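Tol-Pal system protein TolB (Acinetobacter baumannii, PDB 7MX5) probably serves as the periplasmic component of the Tol-Pal system, which takes part in outer membrane invagination during cell division and in keeping that membrane intact. Local coordinates at residues P15-L28 / W63-I76. Residues are numbered along the deposited sequence; the frame is centred on the assembly and turned at random.
Sequences PKIAIVPFNNDNGL and WQAAGIPYVVTGQI
I17, A18 and I19 lie opposite Y70, V71 and V72 in two parallel strands, 16-19 and 70-76, whose directions differ by 24° over these short segments. V72 N donates to A18 O at 2.7 Å, while A18 N and V20 N reach Y70 O and V72 O respectively, giving the staggered ladder by which a parallel pair is recognised. On one face of the sheet, I17 keeps CG1 beside its backbone N (chi1 -53°), which directs CG2 across to V72 CG2, 3.7 Å away. On the other face A18 CB touches W63 CZ3 (3.6 Å) and, from another direction, I68 CG2, and V71 CG2 lies over one face of the W63 indole. The helix carrying W63 ends in a Schellman motif with G67 at the C-prime position, and the chain then turns into the strand.

Beyond V20 the pairing passes from backbone bonds to side chains. F22 holds CG beside its own backbone N, anti to the carbonyl carbon, and G74 CA sits over one face of the ring, offset toward its rim, 3.7 Å from the centroid in a CH-pi contact. I76 brings CD1 to the edge of the same ring and also against L28 CB, at 3.9 Å. In the loop after V20, D25 OD2 accepts from G27 N, an Asx turn, the N-H coming from above the carboxylate plane. Near the surface, N23 ND2 makes a bent bond to Q75 OE1 at 2.7 Å, the amide planes 63° apart; its detail is doubtful, since N23 OD1 crowds the same oxygen.

Within the mixed sheet of the TolB amino-terminal domain, strand 16-19 lies between 43-45 and 70-78, and the latter continues into antiparallel pairing with 83-91. Helix 110-126 packs on the face bearing I17, Y70 and V72, where helix 29-37 also meets I17 and I19.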
loop_
_atom_site.group_PDB
_atom_site.type_symbol
_atom_site.label_atom_id
_atom_site.label_comp_id
_atom_site.label_asym_id
_atom_site.label_seq_id
_atom_site.Cartn_x
_atom_site.Cartn_y
_atom_site.Cartn_z
ATOM N N PRO A 15 -17.255 12.132 10.384
ATOM C CA PRO A 15 -17.018 13.202 11.361
ATOM C C PRO A 15 -15.990 14.195 10.838
ATOM O O PRO A 15 -15.076 13.843 10.090
ATOM C CB PRO A 15 -16.502 12.462 12.600
ATOM C CG PRO A 15 -16.827 11.032 12.398
ATOM C CD PRO A 15 -17.055 10.785 10.945
ATOM N N LYS A 16 -16.159 15.451 11.233
ATOM C CA LYS A 16 -15.280 16.528 10.806
ATOM C C LYS A 16 -14.256 16.833 11.892
ATOM O O LYS A 16 -14.544 16.740 13.087
ATOM C CB LYS A 16 -16.085 17.786 10.470
ATOM C CG LYS A 16 -17.381 17.501 9.724
ATOM C CD LYS A 16 -18.215 18.759 9.550
ATOM C CE LYS A 16 -19.233 18.601 8.429
ATOM N NZ LYS A 16 -19.438 17.174 8.052
ATOM N N ILE A 17 -13.049 17.188 11.464
ATOM C CA ILE A 17 -11.946 17.481 12.370
ATOM C C ILE A 17 -11.451 18.886 12.063
ATOM O O ILE A 17 -10.826 19.118 11.021
ATOM C CB ILE A 17 -10.806 16.461 12.243
ATOM C CG1 ILE A 17 -11.341 15.037 12.394
ATOM C CG2 ILE A 17 -9.728 16.739 13.279
ATOM C CD1 ILE A 17 -10.339 13.976 12.013
ATOM N N ALA A 18 -11.727 19.823 12.965
ATOM C CA ALA A 18 -11.189 21.169 12.838
ATOM C C ALA A 18 -9.717 21.164 13.227
ATOM O O ALA A 18 -9.335 20.572 14.242
ATOM C CB ALA A 18 -11.969 22.147 13.716
ATOM N N ILE A 19 -8.889 21.812 12.415
ATOM C CA ILE A 19 -7.462 21.927 12.683
ATOM C C ILE A 19 -7.108 23.409 12.663
ATOM O O ILE A 19 -7.082 24.034 11.596
ATOM C CB ILE A 19 -6.610 21.125 11.682
ATOM C CG1 ILE A 19 -5.125 21.452 11.846
ATOM C CG2 ILE A 19 -7.086 21.334 10.243
ATOM C CD1 ILE A 19 -4.250 20.786 10.812
ATOM N N VAL A 20 -6.868 23.976 13.837
ATOM C CA VAL A 20 -6.511 25.395 13.918
ATOM C C VAL A 20 -5.102 25.585 13.366
ATOM O O VAL A 20 -4.192 24.819 13.732
ATOM C CB VAL A 20 -6.606 25.886 15.363
ATOM C CG1 VAL A 20 -6.065 27.304 15.481
ATOM C CG2 VAL A 20 -8.041 25.812 15.859
ATOM N N PRO A 21 -4.877 26.554 12.469
ATOM C CA PRO A 21 -3.509 26.842 12.014
ATOM C C PRO A 21 -2.550 27.041 13.174
ATOM O O PRO A 21 -2.780 27.891 14.040
ATOM C CB PRO A 21 -3.670 28.129 11.197
ATOM C CG PRO A 21 -5.094 28.150 10.764
ATOM C CD PRO A 21 -5.898 27.268 11.682
ATOM N N PHE A 22 -1.481 26.250 13.207
ATOM C CA PHE A 22 -0.520 26.345 14.297
ATOM C C PHE A 22 0.197 27.687 14.238
ATOM O O PHE A 22 0.600 28.144 13.165
ATOM C CB PHE A 22 0.503 25.206 14.226
ATOM C CG PHE A 22 -0.099 23.832 14.043
ATOM C CD1 PHE A 22 -1.407 23.559 14.414
ATOM C CD2 PHE A 22 0.662 22.806 13.506
ATOM C CE1 PHE A 22 -1.945 22.296 14.245
ATOM C CE2 PHE A 22 0.133 21.542 13.337
ATOM C CZ PHE A 22 -1.173 21.286 13.705
ATOM N N ASN A 23 0.346 28.326 15.394
ATOM C CA ASN A 23 1.071 29.587 15.442
ATOM C C ASN A 23 2.535 29.353 15.094
ATOM O O ASN A 23 3.149 28.380 15.545
ATOM C CB ASN A 23 0.942 30.233 16.821
ATOM C CG ASN A 23 1.213 29.261 17.948
ATOM O OD1 ASN A 23 2.355 28.872 18.185
ATOM N ND2 ASN A 23 0.160 28.863 18.654
ATOM N N ASN A 24 3.089 30.249 14.273
ATOM C CA ASN A 24 4.448 30.105 13.747
ATOM C C ASN A 24 4.606 28.771 13.018
ATOM O O ASN A 24 5.557 28.019 13.239
ATOM C CB ASN A 24 5.491 30.258 14.858
ATOM C CG ASN A 24 6.883 30.523 14.320
ATOM O OD1 ASN A 24 7.045 31.069 13.229
ATOM N ND2 ASN A 24 7.896 30.136 15.086
ATOM N N ASP A 25 3.651 28.480 12.138
ATOM C CA ASP A 25 3.632 27.203 11.442
ATOM C C ASP A 25 4.766 27.115 10.427
ATOM O O ASP A 25 5.180 28.111 9.829
ATOM C CB ASP A 25 2.289 26.994 10.744
ATOM C CG ASP A 25 2.163 25.619 10.121
ATOM O OD1 ASP A 25 2.177 24.619 10.871
ATOM O OD2 ASP A 25 2.045 25.537 8.882
ATOM N N ASN A 26 5.265 25.895 10.238
ATOM C CA ASN A 26 6.352 25.604 9.315
ATOM C C ASN A 26 5.863 25.109 7.962
ATOM O O ASN A 26 6.686 24.753 7.113
ATOM C CB ASN A 26 7.286 24.556 9.932
ATOM C CG ASN A 26 8.743 24.812 9.620
ATOM O OD1 ASN A 26 9.106 25.872 9.112
ATOM N ND2 ASN A 26 9.590 23.833 9.916
ATOM N N GLY A 27 4.553 25.092 7.735
ATOM C CA GLY A 27 3.985 24.337 6.639
ATOM C C GLY A 27 3.536 22.952 7.037
ATOM O O GLY A 27 3.342 22.098 6.165
ATOM N N LEU A 28 3.360 22.707 8.336
ATOM C CA LEU A 28 3.063 21.377 8.852
ATOM C C LEU A 28 1.571 21.076 8.805
ATOM O O LEU A 28 1.156 20.032 8.290
ATOM C CB LEU A 28 3.589 21.257 10.285
ATOM C CG LEU A 28 3.739 19.890 10.959
ATOM C CD1 LEU A 28 2.432 19.419 11.587
ATOM C CD2 LEU A 28 4.259 18.867 9.975
ATOM N N TRP A 63 -17.478 24.840 19.612
ATOM C CA TRP A 63 -17.240 23.807 18.613
ATOM C C TRP A 63 -18.429 22.870 18.470
ATOM O O TRP A 63 -18.681 22.360 17.372
ATOM C CB TRP A 63 -15.976 23.021 18.955
ATOM C CG TRP A 63 -14.765 23.886 18.991
ATOM C CD1 TRP A 63 -14.135 24.371 20.097
ATOM C CD2 TRP A 63 -14.046 24.396 17.862
ATOM N NE1 TRP A 63 -13.058 25.141 19.729
ATOM C CE2 TRP A 63 -12.982 25.171 18.361
ATOM C CE3 TRP A 63 -14.194 24.263 16.478
ATOM C CZ2 TRP A 63 -12.073 25.815 17.525
ATOM C CZ3 TRP A 63 -13.289 24.902 15.650
ATOM C CH2 TRP A 63 -12.242 25.668 16.176
ATOM N N GLN A 64 -19.170 22.628 19.554
ATOM C CA GLN A 64 -20.425 21.901 19.410
ATOM C C GLN A 64 -21.408 22.698 18.569
ATOM O O GLN A 64 -22.113 22.133 17.724
ATOM C CB GLN A 64 -21.028 21.581 20.781
ATOM C CG GLN A 64 -22.172 20.568 20.713
ATOM C CD GLN A 64 -23.555 21.181 20.503
ATOM O OE1 GLN A 64 -23.707 22.277 19.969
ATOM N NE2 GLN A 64 -24.578 20.427 20.868
ATOM N N ALA A 65 -21.474 24.013 18.795
ATOM C CA ALA A 65 -22.447 24.850 18.098
ATOM C C ALA A 65 -22.311 24.719 16.588
ATOM O O ALA A 65 -23.314 24.713 15.865
ATOM C CB ALA A 65 -22.286 26.307 18.529
ATOM N N ALA A 66 -21.081 24.605 16.095
ATOM C CA ALA A 66 -20.826 24.406 14.677
ATOM C C ALA A 66 -20.834 22.935 14.282
ATOM O O ALA A 66 -20.437 22.608 13.158
ATOM C CB ALA A 66 -19.491 25.041 14.289
ATOM N N GLY A 67 -21.273 22.049 15.171
ATOM C CA GLY A 67 -21.295 20.631 14.864
ATOM C C GLY A 67 -19.930 20.016 14.663
ATOM O O GLY A 67 -19.790 19.083 13.866
ATOM N N ILE A 68 -18.918 20.512 15.364
ATOM C CA ILE A 68 -17.547 20.030 15.231
ATOM C C ILE A 68 -17.240 19.142 16.433
ATOM O O ILE A 68 -17.306 19.624 17.574
ATOM C CB ILE A 68 -16.546 21.190 15.137
ATOM C CG1 ILE A 68 -17.027 22.228 14.118
ATOM C CG2 ILE A 68 -15.163 20.671 14.776
ATOM C CD1 ILE A 68 -16.831 21.812 12.676
ATOM N N PRO A 69 -16.909 17.866 16.233
ATOM C CA PRO A 69 -16.630 16.989 17.377
ATOM C C PRO A 69 -15.160 16.934 17.769
ATOM O O PRO A 69 -14.841 16.637 18.925
ATOM C CB PRO A 69 -17.125 15.621 16.893
ATOM C CG PRO A 69 -17.040 15.682 15.392
ATOM C CD PRO A 69 -16.975 17.126 14.962
ATOM N N TYR A 70 -14.254 17.210 16.831
ATOM C CA TYR A 70 -12.824 17.057 17.071
ATOM C C TYR A 70 -12.082 18.299 16.604
ATOM O O TYR A 70 -12.320 18.792 15.496
ATOM C CB TYR A 70 -12.281 15.812 16.361
ATOM C CG TYR A 70 -13.034 14.548 16.709
ATOM C CD1 TYR A 70 -13.046 14.061 18.010
ATOM C CD2 TYR A 70 -13.739 13.846 15.741
ATOM C CE1 TYR A 70 -13.735 12.908 18.336
ATOM C CE2 TYR A 70 -14.432 12.691 16.056
ATOM C CZ TYR A 70 -14.426 12.227 17.355
ATOM O OH TYR A 70 -15.114 11.078 17.674
ATOM N N VAL A 71 -11.185 18.800 17.453
ATOM C CA VAL A 71 -10.387 19.985 17.163
ATOM C C VAL A 71 -8.923 19.662 17.424
ATOM O O VAL A 71 -8.586 19.040 18.438
ATOM C CB VAL A 71 -10.833 21.197 18.011
ATOM C CG1 VAL A 71 -10.066 22.448 17.598
ATOM C CG2 VAL A 71 -12.332 21.416 17.885
ATOM N N VAL A 72 -8.053 20.087 16.510
ATOM C CA VAL A 72 -6.617 19.847 16.600
ATOM C C VAL A 72 -5.910 21.190 16.712
ATOM O O VAL A 72 -6.170 22.103 15.918
ATOM C CB VAL A 72 -6.095 19.057 15.386
ATOM C CG1 VAL A 72 -4.582 18.908 15.455
ATOM C CG2 VAL A 72 -6.766 17.697 15.309
ATOM N N THR A 73 -5.019 21.309 17.693
ATOM C CA THR A 73 -4.224 22.509 17.897
ATOM C C THR A 73 -2.745 22.145 17.893
ATOM O O THR A 73 -2.372 20.983 18.075
ATOM C CB THR A 73 -4.591 23.205 19.213
ATOM O OG1 THR A 73 -4.750 22.224 20.245
ATOM C CG2 THR A 73 -5.892 23.975 19.056
ATOM N N GLY A 74 -1.899 23.151 17.681
ATOM C CA GLY A 74 -0.474 22.897 17.594
ATOM C C GLY A 74 0.357 24.142 17.790
ATOM O O GLY A 74 -0.113 25.269 17.605
ATOM N N GLN A 75 1.614 23.917 18.165
ATOM C CA GLN A 75 2.592 24.977 18.373
ATOM C C GLN A 75 3.935 24.503 17.840
ATOM O O GLN A 75 4.379 23.401 18.172
ATOM C CB GLN A 75 2.710 25.344 19.857
ATOM C CG GLN A 75 3.458 26.640 20.123
ATOM C CD GLN A 75 2.737 27.539 21.109
ATOM O OE1 GLN A 75 1.681 28.093 20.806
ATOM N NE2 GLN A 75 3.312 27.695 22.296
ATOM N N ILE A 76 4.578 25.330 17.019
ATOM C CA ILE A 76 5.850 24.990 16.393
ATOM C C ILE A 76 6.929 25.909 16.948
ATOM O O ILE A 76 6.783 27.138 16.922
ATOM C CB ILE A 76 5.770 25.088 14.860
ATOM C CG1 ILE A 76 5.174 23.805 14.282
ATOM C CG2 ILE A 76 7.147 25.343 14.260
ATOM C CD1 ILE A 76 4.724 23.930 12.847
HETATM O O HOH W 1 -18.916 16.014 12.452
#